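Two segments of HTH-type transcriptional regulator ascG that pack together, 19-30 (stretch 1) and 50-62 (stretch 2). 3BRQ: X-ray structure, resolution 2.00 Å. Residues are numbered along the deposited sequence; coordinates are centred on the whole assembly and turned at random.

Stretch 1 19-30: TQTLGLVVTNTL
Stretch 2, residues 50-62: KGRQLLLADGKHS

Two neighbouring strands, through Thr 21 to Val 26 and Gln 53 to Asp 58, run parallel, their axes 30° apart and 4.5 Å at closest approach, in the register Thr 21-Gln 53 (CA to CA 4.5 Å) through Val 25-Ala 57 (CA to CA 5.1 Å). Together the stretches bury 981 Å². Leu 22, Leu 24, Leu 54, Leu 55 and Leu 56 are buried, as suits their apolar chains, while Gln 20, Arg 52 and Gln 53 are partly exposed.

Stretch 2 enters from a helix end. Lys 50 (phi/psi -88/9) has just left helical angles, and Gly 51 turns at 75/21, a positive phi that favours glycine. Arg 52 extends at -98/149; its chi1 m, chi2 p, chi3 t bring the guanidinium edge to Gln 20, whose chi1 m and chi2 t bring its amide up to meet it. Gln 20 OE1 accepts from Arg 52 NE at 2.9 Å and from Arg 52 NH2 at 2.8 Å, one neutral oxygen serving two donors.

From Gln 53 (-84/146) the backbone ladder takes over, with Leu 22 to Val 25 and Leu 54 to Ala 57 extended (phi -98 to -127, psi 123 to 135). Gln 53 N donates to Gln 20 O (3.0 Å), and Gln 53 O accepts from Leu 22 N (2.7 Å). On the face it shares with Thr 21, Gln 53 (m, m) lays its CB 3.6 Å from Thr 21 OG1.

Leu 54 turns to the other face, where its t, p rotamer sends Leu 54 CD1 to 3.5 Å from Leu 24 CD2. Leu 55 N donates to Leu 22 O (2.9 Å), and Leu 55 O receives Leu 24 N (2.7 Å). Its side chain (m, t) returns to the Thr 21 face, with Leu 55 CG 3.9 Å from Thr 21 CG2; Gly 23 pairs with it and offers no side chain.

Leu 56, again t, p, sets CD1 3.7 Å from Leu 24 CB, so Leu 22, Leu 24, Leu 54 and Leu 56 pack on one face, with Val 26 CG2 reaching Leu 56 CD1 at 3.8 Å. Ala 57, small beside Val 25, donates from N to Leu 24 O (2.8 Å); its O gets only a weak bond from Val 26 N (3.5 Å).

At Asp 58 (-57/118, chi1 t) the pair widens, Val 26 CA to Asp 58 CA 5.8 Å, and closes again at Thr 27 CA to Gly 59 CA, 4.4 Å. Asp 58 OD1 holds Lys 60 N at 2.8 Å. A water bridges Asp 58 OD1 and Val 26 O, 2.8 Å from each. Gly 59 (-82/-3) donates N to Val 26 O (2.8 Å); a CB here would sit 3.0 Å from Val 25 CG1, so glycine fits. Lys 60, at 66/-120, swings its O to Asn 28 N (2.8 Å). Finally His 61 brings CD2, at its ring edge, 3.2 Å from Asn 28 O, and Ser 62 (chi1 p) caps the following helix.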

ATOM      1  N   THR B  19     -14.433 -18.229 -21.490  1.00 43.66           N
ATOM      2  CA  THR B  19     -14.182 -16.856 -20.897  1.00 42.92           C
ATOM      3  C   THR B  19     -12.798 -16.353 -21.308  1.00 40.74           C
ATOM      4  O   THR B  19     -11.907 -17.150 -21.561  1.00 41.28           O
ATOM      5  CB  THR B  19     -14.317 -16.835 -19.335  1.00 43.33           C
ATOM      6  OG1 THR B  19     -14.192 -15.479 -18.847  1.00 44.48           O
ATOM      7  CG2 THR B  19     -13.245 -17.741 -18.644  1.00 45.11           C
ATOM      8  N   GLN B  20     -12.634 -15.038 -21.390  1.00 38.48           N
ATOM      9  CA  GLN B  20     -11.338 -14.455 -21.689  1.00 36.35           C
ATOM     10  C   GLN B  20     -10.684 -14.001 -20.401  1.00 34.11           C
ATOM     11  O   GLN B  20     -11.363 -13.506 -19.490  1.00 32.63           O
ATOM     12  CB  GLN B  20     -11.490 -13.251 -22.594  1.00 36.98           C
ATOM     13  CG  GLN B  20     -11.652 -13.589 -24.042  1.00 38.76           C
ATOM     14  CD  GLN B  20     -11.760 -12.342 -24.878  1.00 41.76           C
ATOM     15  OE1 GLN B  20     -12.094 -11.263 -24.364  1.00 41.41           O
ATOM     16  NE2 GLN B  20     -11.465 -12.465 -26.168  1.00 41.77           N
ATOM     17  N   THR B  21      -9.372 -14.179 -20.323  1.00 30.98           N
ATOM     18  CA  THR B  21      -8.664 -13.879 -19.093  1.00 29.06           C
ATOM     19  C   THR B  21      -7.606 -12.823 -19.392  1.00 28.22           C
ATOM     20  O   THR B  21      -6.911 -12.942 -20.403  1.00 26.32           O
ATOM     21  CB  THR B  21      -8.052 -15.177 -18.547  1.00 29.39           C
ATOM     22  OG1 THR B  21      -9.115 -16.057 -18.146  1.00 31.52           O
ATOM     23  CG2 THR B  21      -7.145 -14.919 -17.362  1.00 29.27           C
ATOM     24  N   LEU B  22      -7.507 -11.798 -18.538  1.00 26.35           N
ATOM     25  CA  LEU B  22      -6.441 -10.799 -18.621  1.00 26.60           C
ATOM     26  C   LEU B  22      -5.355 -11.102 -17.590  1.00 24.69           C
ATOM     27  O   LEU B  22      -5.607 -11.200 -16.379  1.00 23.94           O
ATOM     28  CB  LEU B  22      -6.971  -9.386 -18.329  1.00 26.86           C
ATOM     29  CG  LEU B  22      -7.235  -8.390 -19.438  1.00 33.14           C
ATOM     30  CD1 LEU B  22      -8.168  -7.295 -18.958  1.00 35.11           C
ATOM     31  CD2 LEU B  22      -5.871  -7.769 -19.899  1.00 33.05           C
ATOM     32  N   GLY B  23      -4.138 -11.239 -18.076  1.00 22.89           N
ATOM     33  CA  GLY B  23      -3.003 -11.559 -17.219  1.00 20.85           C
ATOM     34  C   GLY B  23      -2.208 -10.335 -16.836  1.00 21.38           C
ATOM     35  O   GLY B  23      -1.852  -9.489 -17.705  1.00 22.93           O
ATOM     36  N   LEU B  24      -1.867 -10.234 -15.553  1.00 20.86           N
ATOM     37  CA  LEU B  24      -1.026  -9.137 -15.064  1.00 20.55           C
ATOM     38  C   LEU B  24       0.269  -9.703 -14.493  1.00 20.69           C
ATOM     39  O   LEU B  24       0.227 -10.679 -13.734  1.00 18.48           O
ATOM     40  CB  LEU B  24      -1.740  -8.365 -13.951  1.00 21.18           C
ATOM     41  CG  LEU B  24      -2.776  -7.308 -14.336  1.00 25.21           C
ATOM     42  CD1 LEU B  24      -3.446  -7.536 -15.689  1.00 23.17           C
ATOM     43  CD2 LEU B  24      -3.820  -7.150 -13.207  1.00 30.36           C
ATOM     44  N   VAL B  25       1.415  -9.096 -14.847  1.00 18.59           N
ATOM     45  CA  VAL B  25       2.719  -9.534 -14.278  1.00 18.40           C
ATOM     46  C   VAL B  25       3.285  -8.283 -13.569  1.00 19.50           C
ATOM     47  O   VAL B  25       3.427  -7.243 -14.205  1.00 20.88           O
ATOM     48  CB  VAL B  25       3.760  -9.985 -15.371  1.00 17.58           C
ATOM     49  CG1 VAL B  25       5.129 -10.288 -14.704  1.00 19.40           C
ATOM     50  CG2 VAL B  25       3.313 -11.240 -16.020  1.00 16.92           C
ATOM     51  N   VAL B  26       3.588  -8.376 -12.281  1.00 18.31           N
ATOM     52  CA  VAL B  26       4.068  -7.248 -11.484  1.00 18.94           C
ATOM     53  C   VAL B  26       5.178  -7.763 -10.559  1.00 20.30           C
ATOM     54  O   VAL B  26       5.058  -8.826  -9.947  1.00 17.13           O
ATOM     55  CB  VAL B  26       2.969  -6.583 -10.661  1.00 17.24           C
ATOM     56  CG1 VAL B  26       3.514  -5.445  -9.805  1.00 18.75           C
ATOM     57  CG2 VAL B  26       1.848  -6.068 -11.579  1.00 20.05           C
ATOM     58  N   THR B  27       6.310  -7.040 -10.579  1.00 20.23           N
ATOM     59  CA  THR B  27       7.483  -7.367  -9.761  1.00 22.10           C
ATOM     60  C   THR B  27       7.172  -7.226  -8.255  1.00 22.94           C
ATOM     61  O   THR B  27       6.439  -6.321  -7.820  1.00 23.18           O
ATOM     62  CB  THR B  27       8.721  -6.503 -10.225  1.00 23.71           C
ATOM     63  OG1 THR B  27       8.870  -6.649 -11.659  1.00 22.69           O
ATOM     64  CG2 THR B  27      10.011  -7.027  -9.652  1.00 23.99           C
ATOM     65  N   ASN B  28       7.771  -8.094  -7.453  1.00 21.96           N
ATOM     66  CA  ASN B  28       7.611  -8.096  -6.002  1.00 23.79           C
ATOM     67  C   ASN B  28       8.564  -7.070  -5.346  1.00 22.69           C
ATOM     68  O   ASN B  28       9.546  -7.413  -4.685  1.00 21.46           O
ATOM     69  CB  ASN B  28       7.865  -9.516  -5.475  1.00 22.14           C
ATOM     70  CG  ASN B  28       7.634  -9.642  -3.972  1.00 28.50           C
ATOM     71  OD1 ASN B  28       6.645  -9.189  -3.464  1.00 27.31           O
ATOM     72  ND2 ASN B  28       8.579 -10.240  -3.270  1.00 26.51           N
ATOM     73  N   THR B  29       8.280  -5.798  -5.564  1.00 24.17           N
ATOM     74  CA  THR B  29       9.106  -4.761  -4.975  1.00 24.87           C
ATOM     75  C   THR B  29       8.306  -4.104  -3.881  1.00 25.93           C
ATOM     76  O   THR B  29       7.076  -4.187  -3.863  1.00 25.91           O
ATOM     77  CB  THR B  29       9.568  -3.746  -5.993  1.00 25.12           C
ATOM     78  OG1 THR B  29       8.430  -3.260  -6.711  1.00 23.96           O
ATOM     79  CG2 THR B  29      10.580  -4.409  -6.988  1.00 23.91           C
ATOM     80  N   LEU B  30       9.000  -3.495  -2.938  1.00 27.22           N
ATOM     81  CA  LEU B  30       8.315  -2.948  -1.770  1.00 28.22           C
ATOM     82  C   LEU B  30       7.600  -1.659  -2.212  1.00 27.33           C
ATOM     83  O   LEU B  30       6.486  -1.369  -1.768  1.00 27.01           O
ATOM     84  CB  LEU B  30       9.327  -2.639  -0.654  1.00 29.70           C
ATOM     85  CG  LEU B  30       8.724  -1.954   0.566  1.00 33.93           C
ATOM     86  CD1 LEU B  30       7.760  -2.880   1.375  1.00 38.97           C
ATOM     87  CD2 LEU B  30       9.845  -1.436   1.446  1.00 39.10           C
ATOM     88  N   LYS B  50     -16.083  -5.565 -17.721  1.00 31.15           N
ATOM     89  CA  LYS B  50     -16.112  -6.066 -19.093  1.00 31.82           C
ATOM     90  C   LYS B  50     -16.243  -7.595 -19.250  1.00 31.58           C
ATOM     91  O   LYS B  50     -16.058  -8.106 -20.365  1.00 32.80           O
ATOM     92  CB  LYS B  50     -14.893  -5.556 -19.870  1.00 31.79           C
ATOM     93  CG  LYS B  50     -14.807  -3.997 -19.996  1.00 34.61           C
ATOM     94  CD  LYS B  50     -15.905  -3.404 -20.885  1.00 40.75           C
ATOM     95  CE  LYS B  50     -15.907  -1.838 -20.848  1.00 44.23           C
ATOM     96  NZ  LYS B  50     -17.297  -1.256 -21.075  1.00 46.86           N
ATOM     97  N   GLY B  51     -16.508  -8.315 -18.148  1.00 30.41           N
ATOM     98  CA  GLY B  51     -16.771  -9.756 -18.196  1.00 28.55           C
ATOM     99  C   GLY B  51     -15.561 -10.633 -18.426  1.00 28.69           C
ATOM    100  O   GLY B  51     -15.715 -11.777 -18.891  1.00 27.62           O
ATOM    101  N   ARG B  52     -14.364 -10.098 -18.123  1.00 27.26           N
ATOM    102  CA  ARG B  52     -13.111 -10.854 -18.148  1.00 28.73           C
ATOM    103  C   ARG B  52     -12.682 -11.352 -16.766  1.00 28.52           C
ATOM    104  O   ARG B  52     -12.902 -10.683 -15.770  1.00 28.69           O
ATOM    105  CB  ARG B  52     -11.962  -9.997 -18.732  1.00 27.79           C
ATOM    106  CG  ARG B  52     -11.871  -9.989 -20.245  1.00 29.79           C
ATOM    107  CD  ARG B  52     -13.068  -9.290 -20.903  1.00 30.59           C
ATOM    108  NE  ARG B  52     -13.113  -9.516 -22.344  1.00 31.55           N
ATOM    109  CZ  ARG B  52     -13.830  -8.793 -23.208  1.00 32.66           C
ATOM    110  NH1 ARG B  52     -14.579  -7.775 -22.790  1.00 28.44           N
ATOM    111  NH2 ARG B  52     -13.772  -9.072 -24.513  1.00 31.20           N
ATOM    112  N   GLN B  53     -12.001 -12.494 -16.737  1.00 29.68           N
ATOM    113  CA  GLN B  53     -11.306 -12.964 -15.532  1.00 30.35           C
ATOM    114  C   GLN B  53      -9.940 -12.308 -15.486  1.00 30.70           C
ATOM    115  O   GLN B  53      -9.294 -12.082 -16.507  1.00 30.17           O
ATOM    116  CB  GLN B  53     -11.107 -14.473 -15.550  1.00 31.36           C
ATOM    117  CG  GLN B  53     -12.402 -15.284 -15.489  1.00 35.17           C
ATOM    118  CD  GLN B  53     -13.242 -14.936 -14.238  1.00 40.43           C
ATOM    119  OE1 GLN B  53     -12.689 -14.694 -13.155  1.00 44.71           O
ATOM    120  NE2 GLN B  53     -14.569 -14.874 -14.399  1.00 39.09           N
ATOM    121  N   LEU B  54      -9.503 -12.040 -14.273  1.00 30.09           N
ATOM    122  CA  LEU B  54      -8.223 -11.432 -14.039  1.00 29.88           C
ATOM    123  C   LEU B  54      -7.322 -12.463 -13.354  1.00 29.50           C
ATOM    124  O   LEU B  54      -7.772 -13.142 -12.404  1.00 27.21           O
ATOM    125  CB  LEU B  54      -8.424 -10.248 -13.101  1.00 30.32           C
ATOM    126  CG  LEU B  54      -7.194  -9.392 -12.824  1.00 32.28           C
ATOM    127  CD1 LEU B  54      -7.033  -8.442 -13.966  1.00 33.53           C
ATOM    128  CD2 LEU B  54      -7.409  -8.651 -11.542  1.00 35.56           C
ATOM    129  N   LEU B  55      -6.078 -12.556 -13.826  1.00 26.49           N
ATOM    130  CA  LEU B  55      -5.022 -13.364 -13.186  1.00 26.61           C
ATOM    131  C   LEU B  55      -3.793 -12.481 -12.942  1.00 25.49           C
ATOM    132  O   LEU B  55      -3.340 -11.819 -13.864  1.00 26.49           O
ATOM    133  CB  LEU B  55      -4.589 -14.534 -14.092  1.00 26.67           C
ATOM    134  CG  LEU B  55      -5.465 -15.802 -14.011  1.00 29.72           C
ATOM    135  CD1 LEU B  55      -4.873 -16.928 -14.872  1.00 28.11           C
ATOM    136  CD2 LEU B  55      -5.642 -16.250 -12.550  1.00 26.23           C
ATOM    137  N   LEU B  56      -3.268 -12.437 -11.725  1.00 24.38           N
ATOM    138  CA  LEU B  56      -1.987 -11.703 -11.508  1.00 23.58           C
ATOM    139  C   LEU B  56      -0.909 -12.714 -11.139  1.00 22.78           C
ATOM    140  O   LEU B  56      -1.076 -13.441 -10.187  1.00 20.13           O
ATOM    141  CB  LEU B  56      -2.135 -10.711 -10.359  1.00 23.43           C
ATOM    142  CG  LEU B  56      -0.910 -10.075  -9.730  1.00 26.01           C
ATOM    143  CD1 LEU B  56      -0.312  -9.037 -10.658  1.00 22.70           C
ATOM    144  CD2 LEU B  56      -1.349  -9.386  -8.430  1.00 23.34           C
ATOM    145  N   ALA B  57       0.205 -12.706 -11.864  1.00 20.90           N
ATOM    146  CA  ALA B  57       1.325 -13.555 -11.509  1.00 21.45           C
ATOM    147  C   ALA B  57       2.456 -12.710 -10.897  1.00 21.58           C
ATOM    148  O   ALA B  57       2.800 -11.630 -11.398  1.00 21.20           O
ATOM    149  CB  ALA B  57       1.825 -14.363 -12.776  1.00 19.67           C
ATOM    150  N   ASP B  58       3.017 -13.205  -9.800  1.00 20.58           N
ATOM    151  CA  ASP B  58       4.196 -12.617  -9.205  1.00 19.33           C
ATOM    152  C   ASP B  58       5.323 -12.598 -10.289  1.00 17.24           C
ATOM    153  O   ASP B  58       5.766 -13.629 -10.743  1.00 16.79           O
ATOM    154  CB  ASP B  58       4.632 -13.504  -8.049  1.00 19.71           C
ATOM    155  CG  ASP B  58       5.780 -12.936  -7.251  1.00 20.12           C
ATOM    156  OD1 ASP B  58       6.161 -11.765  -7.517  1.00 19.17           O
ATOM    157  OD2 ASP B  58       6.282 -13.701  -6.366  1.00 20.20           O
ATOM    158  N   GLY B  59       5.791 -11.439 -10.657  1.00 17.81           N
ATOM    159  CA  GLY B  59       6.974 -11.363 -11.565  1.00 17.86           C
ATOM    160  C   GLY B  59       8.273 -11.520 -10.763  1.00 19.34           C
ATOM    161  O   GLY B  59       9.383 -11.524 -11.341  1.00 18.79           O
ATOM    162  N   LYS B  60       8.133 -11.627  -9.432  1.00 19.13           N
ATOM    163  CA  LYS B  60       9.273 -11.915  -8.512  1.00 18.48           C
ATOM    164  C   LYS B  60      10.271 -10.794  -8.496  1.00 18.20           C
ATOM    165  O   LYS B  60       9.893  -9.660  -8.241  1.00 19.92           O
ATOM    166  CB  LYS B  60       9.929 -13.279  -8.789  1.00 18.35           C
ATOM    167  CG  LYS B  60       8.970 -14.420  -8.836  1.00 18.80           C
ATOM    168  CD  LYS B  60       9.613 -15.756  -9.120  1.00 24.93           C
ATOM    169  CE  LYS B  60       8.483 -16.827  -9.141  1.00 27.19           C
ATOM    170  NZ  LYS B  60       8.987 -18.222  -9.462  1.00 28.82           N
ATOM    171  N   HIS B  61      11.532 -11.017  -8.859  1.00 17.87           N
ATOM    172  CA  HIS B  61      12.458  -9.954  -8.572  1.00 17.54           C
ATOM    173  C   HIS B  61      13.716  -9.912  -9.462  1.00 17.77           C
ATOM    174  O   HIS B  61      14.791  -9.619  -8.910  1.00 16.26           O
ATOM    175  CB  HIS B  61      12.923 -10.049  -7.080  1.00 15.80           C
ATOM    176  CG  HIS B  61      13.230  -8.714  -6.474  1.00 18.67           C
ATOM    177  ND1 HIS B  61      14.377  -8.005  -6.777  1.00 21.33           N
ATOM    178  CD2 HIS B  61      12.540  -7.944  -5.602  1.00 23.80           C
ATOM    179  CE1 HIS B  61      14.380  -6.855  -6.125  1.00 21.03           C
ATOM    180  NE2 HIS B  61      13.278  -6.792  -5.400  1.00 23.89           N
ATOM    181  N   SER B  62      13.560 -10.171 -10.758  1.00 17.52           N
ATOM    182  CA  SER B  62      14.677 -10.096 -11.725  1.00 19.17           C
ATOM    183  C   SER B  62      14.110 -10.036 -13.151  1.00 19.27           C
ATOM    184  O   SER B  62      12.964 -10.363 -13.344  1.00 19.66           O
ATOM    185  CB  SER B  62      15.550 -11.327 -11.555  1.00 17.70           C
ATOM    186  OG  SER B  62      14.823 -12.484 -11.945  1.00 19.35           O
TER
HETATM  187  O   HOH W   1       4.458  -9.557  -7.293  1.00 25.50           O